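Local coordinates for protein putative alpha-L-fucosidase (Bacteroides thetaiotaomicron, PDB 3EYP) that probably hydrolyses alpha-L-fucosides, using a TIM-barrel domain joined to a beta-sandwich domain, at residues A[216-221]-A[414-419]; A[378-383]-A[422-427]; A[393-398]-A[438-443]; A[399-404]-A[432-437]. One frame throughout, in Å; residues are numbered along the deposited sequence.

Contact 1 (A[216-221]-A[414-419]); sequences AGDPCW and TDKQAI
Gln417 reaches across to Pro219 and Trp221 with its CG anti to the carbonyl carbon and the chain stretched out beyond it, chi2 -179°. Its CB sits where the proline ring and the indole meet, 4.2 Å from both Pro219 CB and Trp221 CZ2. From there the chain crosses the proline obliquely, so that the amide carbon CD lies near Pro219 CG. At the tip the two amide atoms part: OE1 lies near the plane of the indole, at its edge, 4.0 Å from Trp221 CZ2, while NE2 settles against the proline ring, 3.7 Å from Pro219 CD. The amide and indole planes are turned 60° apart. Next along, Ala418 puts its CB over the face of the six-membered ring of Trp221, a CH-pi contact 3.9 Å from the ring centroid. Pro219, which follows a cis peptide bond, has its CB on that same face of the indole and also touches Ala418 CB. Two domains meet here: 216-221 is a loop of the TIM-barrel domain, and 414-419 a loop of the F5/8 type C domain, where Asp415 and Lys416 form a G1 beta bulge opposite Trp396. The polar side of the junction belongs to Lys416, bent at chi2 and chi3, whose NZ makes a salt bridge of 2.7 Å to Asp218 OD1 on its syn lone pair. The other carboxylate oxygen, Asp218 OD2, accepts a hydrogen bond from a water that in turn weakly accepts from the Gln417 backbone N.

Contact 2 (A[378-383]-A[422-427]); sequences FDCLMI and KWIVRL
Leu381 and Val425 form the apolar centre, side by side and pointing the same way, with Leu381 CD1 3.7 Å from Val425 CB. Leu381 takes the crowded first torsion (chi1 58°), and its other methyl, CD2, meets Leu427 CD2 at 3.9 Å. Leu427, with the same crowded first torsion, folds over the corner at Asp379: CD1 touches the Phe378 ring, while CD2 lies against Cys380 N. An alanine here would remove both methyls and would probably leave Phe378 and Leu381 less firmly packed. Along the face that carries Leu381, Ile383 CG2 rests on Trp423 CB. On the reverse face, Cys380 SG touches Ile424 CG2, and Met382 SD lies 3.6 Å from Lys422 CD; helix 275-283 of the barrel domain packs against Ile424 and Arg426. Five backbone hydrogen bonds tie the antiparallel strands, the straightest from Val425 N to Leu381 O, 2.7 Å at 171°. Leu427 N meets Asp379 O from above the carbonyl plane, beside a classic bulge of Asp379 and Cys380 opposite Tyr454. At the margins the charged groups pair with others: Lys422 with Glu384, Asp379 with Gln456 N and Lys455, Arg426 with Asp280. Backbone bonds and apolar packing thus join the strands, while the charged ends pair beyond the two segments.

Contact 3 (A[393-398]-A[438-443]); sequences TTKWSV and RIQDGK
Ser397 turns its OG beside its own backbone N, chi1 -48°, and Gln440, with CG likewise beside the N and chi2 extended at 162°, lays its amide within reach of that hydroxyl. A short hydrogen bond follows, Ser397 OG donating to Gln440 OE1 at 2.6 Å from above the amide plane. A water closes the group, donating to Ser397 OG and accepting from Gln440 NE2 at 2.9 Å. Ser397 OG also takes the backbone N-H of Asp415. A leucine at Gln440 would lose the OE1 acceptor and the water-bound NE2, and would probably leave the serine hydroxyl less well fixed. The aliphatic part of Lys395 crosses Gln440 obliquely, its CG 3.9 Å from Gln440 CB. On the reverse face, Ile439 CG2 meets Thr393 OG1 at 3.7 Å and Ile439 CD1 approaches Trp396 CB, while Trp396 NE1 donates a hydrogen bond to Ala418 O. Regular pairing holds at Ser397 and Arg438, joined by two backbone bonds. Farther along, Asp441 O accepts from Thr394 N and Lys395 N, and Lys395 O from Gln440 N and, weakly, Asp441 N. These are two successive classic bulges, one on each strand, within an antiparallel sheet of the F5/8 type C beta-sandwich.

Contact 4 (A[399-404]-A[432-437]); sequences EYTVDG and AKQVRL
Glu399 and Arg436 run side by side, pointing the same way, with carboxylate and guanidinium planes 29° apart and so nearly coplanar. Both bonds of this side-on salt bridge end on one oxygen: Arg436 NE reaches Glu399 OE1 at 2.8 Å, nearly along the C-O axis, and NH1 reaches the same OE1 at 2.7 Å on its syn lone pair. OE1 lies in the guanidinium plane, so the double grip is likely to concentrate the carboxylate's charge there and fix the rotation of the guanidinium. That leaves a guanidinium face for Trp407, which makes a cation-pi contact. Farther along, Thr401 and Gln434 also lie side by side. Here the threonine turns its methyl to its partner, CG2 3.3 Å from Gln434 OE1, while its hydroxyl bonds to Asn406 O, and Gln434 NE2 turns to Thr371. On the opposite face Tyr400 CB touches Ala432 CB at 3.9 Å, its ring carried away from the partner strand. Between Glu399 and Arg436 a pair of backbone bonds fixes the register. Thr401 O accepts from both Lys433 N, at 2.8 Å, and Gln434 N, at 3.1 Å: a classic beta bulge where the chain turns a corner and crosses from one sheet of the beta-sandwich domain to the other.

In the fold
Contact 2 is the most deeply buried of the four and pairs strands of one sheet in the F5/8 type C domain; contacts 3 and 4 lie in the facing sheet and share strands 393-401 and 434-442. The sheets meet through apolar side chains, Ile383 and Leu381 against Trp396 and Val398, and Phe378 against Val435. Contacts 3 and 4 are partly exposed, and their other face carries polar pairs: a serine-glutamine bond with water in one, a salt bridge in the other. Contact 1 is the one of the four whose two segments come from different domains, mixing aromatic packing with one ion pair. It touches contact 2 through Trp423 and contact 3 through Trp396.

Contact 1 (A[216-221]-A[414-419])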
loop_
_atom_site.group_PDB
_atom_site.type_symbol
_atom_site.label_atom_id
_atom_site.label_comp_id
_atom_site.label_asym_id
_atom_site.label_seq_id
_atom_site.Cartn_x
_atom_site.Cartn_y
_atom_site.Cartn_z
ATOM N N ALA A 216 -1.156 -7.523 -6.738
ATOM C CA ALA A 216 0.025 -8.171 -6.173
ATOM C C ALA A 216 -0.100 -9.713 -6.437
ATOM O O ALA A 216 -1.193 -10.228 -6.720
ATOM C CB ALA A 216 0.116 -7.854 -4.697
ATOM N N GLY A 217 1.007 -10.438 -6.323
ATOM C CA GLY A 217 1.024 -11.851 -6.602
ATOM C C GLY A 217 0.321 -12.715 -5.580
ATOM O O GLY A 217 0.009 -12.285 -4.436
ATOM N N ASP A 218 0.096 -13.957 -5.993
ATOM C CA ASP A 218 -0.356 -15.000 -5.045
ATOM C C ASP A 218 0.597 -16.173 -5.266
ATOM O O ASP A 218 0.540 -16.848 -6.297
ATOM C CB ASP A 218 -1.820 -15.333 -5.291
ATOM C CG ASP A 218 -2.354 -16.374 -4.378
ATOM O OD1 ASP A 218 -3.557 -16.685 -4.492
ATOM O OD2 ASP A 218 -1.585 -16.934 -3.579
ATOM N N PRO A 219 1.538 -16.392 -4.349
ATOM C CA PRO A 219 1.752 -15.665 -3.120
ATOM C C PRO A 219 2.435 -14.337 -3.376
ATOM O O PRO A 219 2.934 -14.062 -4.458
ATOM C CB PRO A 219 2.712 -16.556 -2.343
ATOM C CG PRO A 219 3.505 -17.235 -3.463
ATOM C CD PRO A 219 2.503 -17.498 -4.519
ATOM N N CYS A 220 2.445 -13.538 -2.321
ATOM C CA CYS A 220 3.231 -12.340 -2.291
ATOM C C CYS A 220 3.976 -12.287 -0.959
ATOM O O CYS A 220 3.402 -11.953 0.054
ATOM C CB CYS A 220 2.319 -11.105 -2.470
ATOM S SG CYS A 220 3.246 -9.541 -2.482
ATOM N N TRP A 221 5.265 -12.579 -0.997
ATOM C CA TRP A 221 6.108 -12.522 0.201
ATOM C C TRP A 221 6.634 -11.113 0.427
ATOM O O TRP A 221 6.801 -10.317 -0.530
ATOM C CB TRP A 221 7.284 -13.501 0.116
ATOM C CG TRP A 221 6.889 -14.859 -0.324
ATOM C CD1 TRP A 221 6.983 -15.348 -1.588
ATOM C CD2 TRP A 221 6.274 -15.894 0.463
ATOM N NE1 TRP A 221 6.489 -16.623 -1.632
ATOM C CE2 TRP A 221 6.064 -16.991 -0.393
ATOM C CE3 TRP A 221 5.914 -16.017 1.804
ATOM C CZ2 TRP A 221 5.472 -18.176 0.043
ATOM C CZ3 TRP A 221 5.329 -17.221 2.240
ATOM C CH2 TRP A 221 5.126 -18.269 1.370
ATOM N N THR A 414 -7.509 -23.712 -0.816
ATOM C CA THR A 414 -6.753 -24.960 -0.784
ATOM C C THR A 414 -5.290 -24.810 -1.199
ATOM O O THR A 414 -4.949 -24.328 -2.262
ATOM C CB THR A 414 -7.422 -25.955 -1.704
ATOM O OG1 THR A 414 -8.810 -26.050 -1.370
ATOM C CG2 THR A 414 -6.739 -27.348 -1.611
ATOM N N ASP A 415 -4.428 -25.239 -0.288
ATOM C CA ASP A 415 -2.997 -25.258 -0.505
ATOM C C ASP A 415 -2.517 -23.866 -0.874
ATOM O O ASP A 415 -1.699 -23.683 -1.797
ATOM C CB ASP A 415 -2.682 -26.281 -1.609
ATOM C CG ASP A 415 -3.031 -27.732 -1.198
ATOM O OD1 ASP A 415 -3.014 -28.034 0.024
ATOM O OD2 ASP A 415 -3.355 -28.536 -2.111
ATOM N N LYS A 416 -3.041 -22.897 -0.112
ATOM C CA LYS A 416 -2.567 -21.520 -0.137
ATOM C C LYS A 416 -1.185 -21.473 0.472
ATOM O O LYS A 416 -0.774 -22.359 1.191
ATOM C CB LYS A 416 -3.519 -20.575 0.575
ATOM C CG LYS A 416 -4.927 -20.535 -0.006
ATOM C CD LYS A 416 -4.912 -20.431 -1.459
ATOM C CE LYS A 416 -4.653 -19.029 -1.947
ATOM N NZ LYS A 416 -4.340 -19.044 -3.433
ATOM N N GLN A 417 -0.420 -20.458 0.110
ATOM C CA GLN A 417 0.966 -20.395 0.579
ATOM C C GLN A 417 1.260 -19.332 1.642
ATOM O O GLN A 417 1.402 -19.663 2.824
ATOM C CB GLN A 417 1.884 -20.232 -0.593
ATOM C CG GLN A 417 1.922 -21.405 -1.510
ATOM C CD GLN A 417 2.888 -21.142 -2.646
ATOM O OE1 GLN A 417 4.089 -20.930 -2.443
ATOM N NE2 GLN A 417 2.380 -21.137 -3.824
ATOM N N ALA A 418 1.318 -18.060 1.220
ATOM C CA ALA A 418 1.588 -16.942 2.180
ATOM C C ALA A 418 0.397 -16.579 3.013
ATOM O O ALA A 418 -0.766 -16.740 2.627
ATOM C CB ALA A 418 2.098 -15.658 1.451
ATOM N N ILE A 419 0.740 -16.064 4.185
ATOM C CA ILE A 419 -0.167 -15.323 4.992
ATOM C C ILE A 419 0.295 -13.894 5.182
ATOM O O ILE A 419 -0.330 -12.956 4.699
ATOM C CB ILE A 419 -0.429 -15.954 6.363
ATOM C CG1 ILE A 419 -1.001 -17.385 6.217
ATOM C CG2 ILE A 419 -1.427 -15.083 7.070
ATOM C CD1 ILE A 419 -1.196 -18.160 7.565
HETATM O O HOH W 1 -0.785 -17.300 -1.029
#

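Contact 2 (A[378-383]-A[422-427])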
loop_
_atom_site.group_PDB
_atom_site.type_symbol
_atom_site.label_atom_id
_atom_site.label_comp_id
_atom_site.label_asym_id
_atom_site.label_seq_id
_atom_site.Cartn_x
_atom_site.Cartn_y
_atom_site.Cartn_z
ATOM N N PHE A 378 -21.194 -18.266 4.741
ATOM C CA PHE A 378 -20.079 -17.325 4.431
ATOM C C PHE A 378 -19.533 -17.467 3.021
ATOM O O PHE A 378 -19.622 -18.513 2.394
ATOM C CB PHE A 378 -18.963 -17.403 5.485
ATOM C CG PHE A 378 -18.204 -18.719 5.486
ATOM C CD1 PHE A 378 -17.008 -18.844 4.808
ATOM C CD2 PHE A 378 -18.697 -19.816 6.185
ATOM C CE1 PHE A 378 -16.308 -20.057 4.801
ATOM C CE2 PHE A 378 -18.020 -21.029 6.184
ATOM C CZ PHE A 378 -16.819 -21.155 5.487
ATOM N N ASP A 379 -18.908 -16.384 2.571
ATOM C CA ASP A 379 -18.353 -16.297 1.227
ATOM C C ASP A 379 -17.017 -15.509 1.153
ATOM O O ASP A 379 -16.620 -15.033 0.116
ATOM C CB ASP A 379 -19.390 -15.672 0.274
ATOM C CG ASP A 379 -19.788 -14.234 0.649
ATOM O OD1 ASP A 379 -19.238 -13.653 1.622
ATOM O OD2 ASP A 379 -20.697 -13.669 -0.037
ATOM N N CYS A 380 -16.368 -15.391 2.292
ATOM C CA CYS A 380 -15.102 -14.652 2.439
ATOM C C CYS A 380 -14.439 -15.116 3.727
ATOM O O CYS A 380 -15.117 -15.447 4.672
ATOM C CB CYS A 380 -15.398 -13.127 2.524
ATOM S SG CYS A 380 -13.926 -12.100 2.511
ATOM N N LEU A 381 -13.119 -15.174 3.725
ATOM C CA LEU A 381 -12.338 -15.447 4.917
ATOM C C LEU A 381 -11.011 -14.694 4.862
ATOM O O LEU A 381 -10.559 -14.236 3.792
ATOM C CB LEU A 381 -12.081 -16.941 5.165
ATOM C CG LEU A 381 -11.363 -17.734 4.070
ATOM C CD1 LEU A 381 -9.826 -17.565 4.179
ATOM C CD2 LEU A 381 -11.789 -19.208 4.049
ATOM N N MET A 382 -10.452 -14.548 6.056
ATOM C CA MET A 382 -9.234 -13.745 6.283
ATOM C C MET A 382 -8.391 -14.346 7.400
ATOM O O MET A 382 -8.892 -14.898 8.393
ATOM C CB MET A 382 -9.626 -12.324 6.693
ATOM C CG MET A 382 -8.444 -11.325 6.946
ATOM S SD MET A 382 -9.072 -9.563 6.982
ATOM C CE MET A 382 -9.760 -9.524 8.594
ATOM N N ILE A 383 -7.096 -14.217 7.217
ATOM C CA ILE A 383 -6.127 -14.751 8.133
ATOM C C ILE A 383 -4.943 -13.777 8.203
ATOM O O ILE A 383 -4.545 -13.207 7.190
ATOM C CB ILE A 383 -5.723 -16.204 7.678
ATOM C CG1 ILE A 383 -4.896 -16.927 8.739
ATOM C CG2 ILE A 383 -4.957 -16.241 6.338
ATOM C CD1 ILE A 383 -4.879 -18.412 8.467
ATOM N N LYS A 422 -1.868 -9.984 6.067
ATOM C CA LYS A 422 -3.291 -10.235 5.837
ATOM C C LYS A 422 -3.410 -10.998 4.528
ATOM O O LYS A 422 -2.676 -10.734 3.582
ATOM C CB LYS A 422 -4.074 -8.927 5.728
ATOM C CG LYS A 422 -5.598 -9.108 5.738
ATOM C CD LYS A 422 -6.324 -7.732 5.437
ATOM C CE LYS A 422 -5.902 -6.708 6.385
ATOM N NZ LYS A 422 -6.715 -6.685 7.664
ATOM N N TRP A 423 -4.283 -12.007 4.541
ATOM C CA TRP A 423 -4.631 -12.708 3.334
ATOM C C TRP A 423 -6.127 -12.907 3.337
ATOM O O TRP A 423 -6.697 -13.435 4.313
ATOM C CB TRP A 423 -3.878 -14.047 3.169
ATOM C CG TRP A 423 -3.739 -14.354 1.729
ATOM C CD1 TRP A 423 -4.680 -14.894 0.921
ATOM C CD2 TRP A 423 -2.653 -13.993 0.909
ATOM N NE1 TRP A 423 -4.218 -14.960 -0.386
ATOM C CE2 TRP A 423 -2.967 -14.397 -0.414
ATOM C CE3 TRP A 423 -1.439 -13.365 1.144
ATOM C CZ2 TRP A 423 -2.114 -14.182 -1.470
ATOM C CZ3 TRP A 423 -0.539 -13.203 0.048
ATOM C CH2 TRP A 423 -0.909 -13.570 -1.215
ATOM N N ILE A 424 -6.766 -12.415 2.279
ATOM C CA ILE A 424 -8.230 -12.583 2.129
ATOM C C ILE A 424 -8.514 -13.575 1.049
ATOM O O ILE A 424 -7.832 -13.604 0.019
ATOM C CB ILE A 424 -8.903 -11.223 1.748
ATOM C CG1 ILE A 424 -8.746 -10.199 2.905
ATOM C CG2 ILE A 424 -10.395 -11.436 1.276
ATOM C CD1 ILE A 424 -9.079 -8.745 2.512
ATOM N N VAL A 425 -9.523 -14.394 1.269
ATOM C CA VAL A 425 -10.006 -15.279 0.220
ATOM C C VAL A 425 -11.502 -15.058 0.057
ATOM O O VAL A 425 -12.233 -14.898 1.039
ATOM C CB VAL A 425 -9.691 -16.775 0.526
ATOM C CG1 VAL A 425 -10.538 -17.693 -0.400
ATOM C CG2 VAL A 425 -8.179 -17.023 0.333
ATOM N N ARG A 426 -11.912 -14.933 -1.188
ATOM C CA ARG A 426 -13.316 -14.874 -1.526
ATOM C C ARG A 426 -13.691 -16.190 -2.215
ATOM O O ARG A 426 -12.885 -16.793 -2.944
ATOM C CB ARG A 426 -13.623 -13.702 -2.463
ATOM C CG ARG A 426 -13.423 -12.328 -1.864
ATOM C CD ARG A 426 -13.680 -11.308 -2.886
ATOM N NE ARG A 426 -12.517 -11.256 -3.748
ATOM C CZ ARG A 426 -12.407 -10.449 -4.787
ATOM N NH1 ARG A 426 -13.408 -9.614 -5.058
ATOM N NH2 ARG A 426 -11.287 -10.460 -5.511
ATOM N N LEU A 427 -14.920 -16.601 -1.978
ATOM C CA LEU A 427 -15.350 -17.964 -2.287
ATOM C C LEU A 427 -16.826 -18.003 -2.509
ATOM O O LEU A 427 -17.569 -17.210 -1.935
ATOM C CB LEU A 427 -15.005 -18.900 -1.114
ATOM C CG LEU A 427 -15.493 -18.546 0.312
ATOM C CD1 LEU A 427 -16.412 -19.660 0.896
ATOM C CD2 LEU A 427 -14.349 -18.230 1.255
#

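Contact 3 (A[393-398]-A[438-443])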
loop_
_atom_site.group_PDB
_atom_site.type_symbol
_atom_site.label_atom_id
_atom_site.label_comp_id
_atom_site.label_asym_id
_atom_site.label_seq_id
_atom_site.Cartn_x
_atom_site.Cartn_y
_atom_site.Cartn_z
ATOM N N THR A 393 4.298 -19.645 8.497
ATOM C CA THR A 393 3.435 -20.601 7.736
ATOM C C THR A 393 3.605 -20.441 6.235
ATOM O O THR A 393 3.701 -19.318 5.708
ATOM C CB THR A 393 1.954 -20.451 8.159
ATOM O OG1 THR A 393 1.863 -20.744 9.582
ATOM C CG2 THR A 393 1.057 -21.344 7.320
ATOM N N THR A 394 3.679 -21.588 5.546
ATOM C CA THR A 394 3.910 -21.604 4.116
ATOM C C THR A 394 2.968 -22.453 3.317
ATOM O O THR A 394 3.044 -22.471 2.095
ATOM C CB THR A 394 5.349 -22.038 3.741
ATOM O OG1 THR A 394 5.611 -23.361 4.250
ATOM C CG2 THR A 394 6.384 -21.052 4.270
ATOM N N LYS A 395 2.063 -23.138 3.999
ATOM C CA LYS A 395 0.969 -23.805 3.294
ATOM C C LYS A 395 -0.208 -23.924 4.226
ATOM O O LYS A 395 -0.029 -24.232 5.411
ATOM C CB LYS A 395 1.470 -25.178 2.779
ATOM C CG LYS A 395 0.474 -25.939 1.969
ATOM C CD LYS A 395 1.084 -27.259 1.494
ATOM C CE LYS A 395 0.001 -28.170 0.911
ATOM N NZ LYS A 395 0.517 -29.600 0.853
ATOM N N TRP A 396 -1.376 -23.579 3.722
ATOM C CA TRP A 396 -2.607 -23.623 4.496
ATOM C C TRP A 396 -3.857 -23.812 3.659
ATOM O O TRP A 396 -3.933 -23.438 2.449
ATOM C CB TRP A 396 -2.767 -22.384 5.397
ATOM C CG TRP A 396 -2.776 -21.060 4.664
ATOM C CD1 TRP A 396 -1.703 -20.377 4.209
ATOM C CD2 TRP A 396 -3.915 -20.277 4.339
ATOM N NE1 TRP A 396 -2.101 -19.202 3.619
ATOM C CE2 TRP A 396 -3.463 -19.137 3.669
ATOM C CE3 TRP A 396 -5.286 -20.443 4.531
ATOM C CZ2 TRP A 396 -4.335 -18.148 3.192
ATOM C CZ3 TRP A 396 -6.138 -19.474 4.052
ATOM C CH2 TRP A 396 -5.655 -18.340 3.402
ATOM N N SER A 397 -4.825 -24.433 4.308
ATOM C CA SER A 397 -6.141 -24.687 3.684
ATOM C C SER A 397 -7.252 -24.511 4.691
ATOM O O SER A 397 -7.044 -24.571 5.885
ATOM C CB SER A 397 -6.244 -26.077 3.111
ATOM O OG SER A 397 -5.132 -26.398 2.337
ATOM N N VAL A 398 -8.429 -24.266 4.154
ATOM C CA VAL A 398 -9.637 -24.180 4.941
ATOM C C VAL A 398 -10.721 -25.096 4.333
ATOM O O VAL A 398 -10.925 -25.180 3.125
ATOM C CB VAL A 398 -10.129 -22.681 5.115
ATOM C CG1 VAL A 398 -11.375 -22.601 6.036
ATOM C CG2 VAL A 398 -8.988 -21.751 5.660
ATOM N N ARG A 438 -6.402 -25.763 8.450
ATOM C CA ARG A 438 -5.218 -26.609 8.366
ATOM C C ARG A 438 -3.965 -25.782 8.058
ATOM O O ARG A 438 -3.826 -25.227 6.963
ATOM C CB ARG A 438 -5.375 -27.674 7.270
ATOM C CG ARG A 438 -6.719 -28.482 7.269
ATOM C CD ARG A 438 -6.510 -29.862 6.608
ATOM N NE ARG A 438 -5.823 -30.732 7.569
ATOM C CZ ARG A 438 -5.466 -32.006 7.352
ATOM N NH1 ARG A 438 -4.871 -32.701 8.327
ATOM N NH2 ARG A 438 -5.663 -32.576 6.177
ATOM N N ILE A 439 -3.072 -25.717 9.044
ATOM C CA ILE A 439 -1.699 -25.216 8.879
ATOM C C ILE A 439 -0.896 -26.413 8.484
ATOM O O ILE A 439 -0.677 -27.333 9.291
ATOM C CB ILE A 439 -1.109 -24.568 10.181
ATOM C CG1 ILE A 439 -1.970 -23.421 10.645
ATOM C CG2 ILE A 439 0.384 -24.066 9.984
ATOM C CD1 ILE A 439 -2.433 -22.548 9.549
ATOM N N GLN A 440 -0.526 -26.451 7.207
ATOM C CA GLN A 440 0.034 -27.655 6.573
ATOM C C GLN A 440 1.529 -27.727 6.472
ATOM O O GLN A 440 2.102 -28.789 6.448
ATOM C CB GLN A 440 -0.590 -27.840 5.192
ATOM C CG GLN A 440 -2.020 -28.202 5.346
ATOM C CD GLN A 440 -2.838 -28.008 4.110
ATOM O OE1 GLN A 440 -2.954 -26.898 3.576
ATOM N NE2 GLN A 440 -3.482 -29.085 3.683
ATOM N N ASP A 441 2.168 -26.588 6.442
ATOM C CA ASP A 441 3.635 -26.512 6.317
ATOM C C ASP A 441 4.103 -25.117 6.647
ATOM O O ASP A 441 3.322 -24.136 6.597
ATOM C CB ASP A 441 4.079 -26.872 4.901
ATOM C CG ASP A 441 5.506 -27.378 4.835
ATOM O OD1 ASP A 441 6.180 -27.585 5.866
ATOM O OD2 ASP A 441 5.991 -27.555 3.715
ATOM N N GLY A 442 5.384 -25.059 6.998
ATOM C CA GLY A 442 6.043 -23.815 7.395
ATOM C C GLY A 442 7.499 -23.948 7.690
ATOM O O GLY A 442 8.021 -25.033 7.704
ATOM N N LYS A 443 8.128 -22.808 7.893
ATOM C CA LYS A 443 9.514 -22.708 8.308
ATOM C C LYS A 443 9.620 -22.694 9.839
ATOM O O LYS A 443 10.696 -22.927 10.409
ATOM C CB LYS A 443 10.137 -21.424 7.802
ATOM C CG LYS A 443 10.221 -21.355 6.315
ATOM C CD LYS A 443 10.625 -19.958 5.885
ATOM C CE LYS A 443 12.076 -19.667 6.227
ATOM N NZ LYS A 443 12.383 -18.227 6.208
HETATM O O HOH W 2 -5.430 -29.321 1.535
#

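Contact 4 (A[399-404]-A[432-437])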
loop_
_atom_site.group_PDB
_atom_site.type_symbol
_atom_site.label_atom_id
_atom_site.label_comp_id
_atom_site.label_asym_id
_atom_site.label_seq_id
_atom_site.Cartn_x
_atom_site.Cartn_y
_atom_site.Cartn_z
ATOM N N GLU A 399 -11.355 -25.817 5.241
ATOM C CA GLU A 399 -12.455 -26.732 4.959
ATOM C C GLU A 399 -13.635 -26.499 5.874
ATOM O O GLU A 399 -13.585 -25.774 6.861
ATOM C CB GLU A 399 -11.970 -28.175 5.131
ATOM C CG GLU A 399 -10.729 -28.458 4.314
ATOM C CD GLU A 399 -10.063 -29.773 4.690
ATOM O OE1 GLU A 399 -10.194 -30.195 5.872
ATOM O OE2 GLU A 399 -9.414 -30.376 3.808
ATOM N N TYR A 400 -14.710 -27.152 5.520
ATOM C CA TYR A 400 -15.961 -27.004 6.238
ATOM C C TYR A 400 -16.772 -28.300 6.151
ATOM O O TYR A 400 -16.538 -29.176 5.307
ATOM C CB TYR A 400 -16.786 -25.814 5.683
ATOM C CG TYR A 400 -17.362 -26.075 4.307
ATOM C CD1 TYR A 400 -18.663 -26.504 4.156
ATOM C CD2 TYR A 400 -16.593 -25.930 3.168
ATOM C CE1 TYR A 400 -19.186 -26.771 2.904
ATOM C CE2 TYR A 400 -17.107 -26.189 1.915
ATOM C CZ TYR A 400 -18.407 -26.613 1.799
ATOM O OH TYR A 400 -18.952 -26.905 0.573
ATOM N N THR A 401 -17.712 -28.385 7.069
ATOM C CA THR A 401 -18.701 -29.450 7.023
ATOM C C THR A 401 -20.019 -28.955 7.548
ATOM O O THR A 401 -20.090 -27.909 8.193
ATOM C CB THR A 401 -18.273 -30.658 7.860
ATOM O OG1 THR A 401 -19.111 -31.761 7.510
ATOM C CG2 THR A 401 -18.395 -30.379 9.348
ATOM N N VAL A 402 -21.046 -29.728 7.250
ATOM C CA VAL A 402 -22.365 -29.585 7.903
ATOM C C VAL A 402 -22.762 -30.872 8.651
ATOM O O VAL A 402 -22.937 -30.874 9.866
ATOM C CB VAL A 402 -23.454 -29.180 6.910
ATOM C CG1 VAL A 402 -23.811 -27.714 7.111
ATOM C CG2 VAL A 402 -23.002 -29.443 5.476
ATOM N N ASP A 403 -22.875 -31.969 7.924
ATOM C CA ASP A 403 -23.241 -33.256 8.563
ATOM C C ASP A 403 -22.081 -34.001 9.232
ATOM O O ASP A 403 -22.242 -35.133 9.715
ATOM C CB ASP A 403 -23.928 -34.206 7.578
ATOM C CG ASP A 403 -23.067 -34.540 6.365
ATOM O OD1 ASP A 403 -21.803 -34.508 6.436
ATOM O OD2 ASP A 403 -23.691 -34.840 5.318
ATOM N N GLY A 404 -20.918 -33.370 9.233
ATOM C CA GLY A 404 -19.762 -33.900 9.955
ATOM C C GLY A 404 -19.324 -35.249 9.433
ATOM O O GLY A 404 -18.429 -35.916 9.972
ATOM N N ALA A 432 -22.052 -23.769 6.731
ATOM C CA ALA A 432 -21.150 -24.576 7.567
ATOM C C ALA A 432 -21.606 -24.689 8.971
ATOM O O ALA A 432 -22.075 -23.732 9.553
ATOM C CB ALA A 432 -19.674 -23.992 7.545
ATOM N N LYS A 433 -21.443 -25.888 9.503
ATOM C CA LYS A 433 -21.631 -26.125 10.918
ATOM C C LYS A 433 -20.300 -26.183 11.632
ATOM O O LYS A 433 -20.178 -25.824 12.778
ATOM C CB LYS A 433 -22.387 -27.431 11.167
ATOM C CG LYS A 433 -23.294 -27.366 12.381
ATOM C CD LYS A 433 -22.679 -26.589 13.550
ATOM C CE LYS A 433 -22.116 -27.527 14.600
ATOM N NZ LYS A 433 -23.093 -27.766 15.700
ATOM N N GLN A 434 -19.302 -26.633 10.907
ATOM C CA GLN A 434 -17.917 -26.578 11.393
ATOM C C GLN A 434 -16.956 -26.148 10.302
ATOM O O GLN A 434 -17.176 -26.393 9.130
ATOM C CB GLN A 434 -17.483 -27.960 11.871
ATOM C CG GLN A 434 -18.334 -28.558 12.971
ATOM C CD GLN A 434 -17.799 -29.905 13.327
ATOM O OE1 GLN A 434 -18.011 -30.863 12.587
ATOM N NE2 GLN A 434 -17.011 -29.976 14.399
ATOM N N VAL A 435 -15.902 -25.488 10.744
ATOM C CA VAL A 435 -14.838 -24.986 9.878
ATOM C C VAL A 435 -13.507 -25.450 10.400
ATOM O O VAL A 435 -13.187 -25.288 11.590
ATOM C CB VAL A 435 -14.798 -23.419 9.830
ATOM C CG1 VAL A 435 -13.558 -22.892 8.973
ATOM C CG2 VAL A 435 -16.121 -22.843 9.349
ATOM N N ARG A 436 -12.726 -25.984 9.487
ATOM C CA ARG A 436 -11.360 -26.405 9.786
ATOM C C ARG A 436 -10.278 -25.562 9.115
ATOM O O ARG A 436 -10.265 -25.387 7.892
ATOM C CB ARG A 436 -11.133 -27.883 9.418
ATOM C CG ARG A 436 -9.745 -28.339 9.786
ATOM C CD ARG A 436 -9.595 -29.840 9.888
ATOM N NE ARG A 436 -9.584 -30.510 8.599
ATOM C CZ ARG A 436 -9.095 -31.744 8.425
ATOM N NH1 ARG A 436 -9.111 -32.318 7.238
ATOM N NH2 ARG A 436 -8.543 -32.385 9.443
ATOM N N LEU A 437 -9.348 -25.108 9.944
ATOM C CA LEU A 437 -8.128 -24.425 9.473
ATOM C C LEU A 437 -6.954 -25.376 9.611
ATOM O O LEU A 437 -6.586 -25.782 10.722
ATOM C CB LEU A 437 -7.875 -23.160 10.271
ATOM C CG LEU A 437 -6.559 -22.441 9.987
ATOM C CD1 LEU A 437 -6.457 -22.014 8.470
ATOM C CD2 LEU A 437 -6.416 -21.259 10.951
#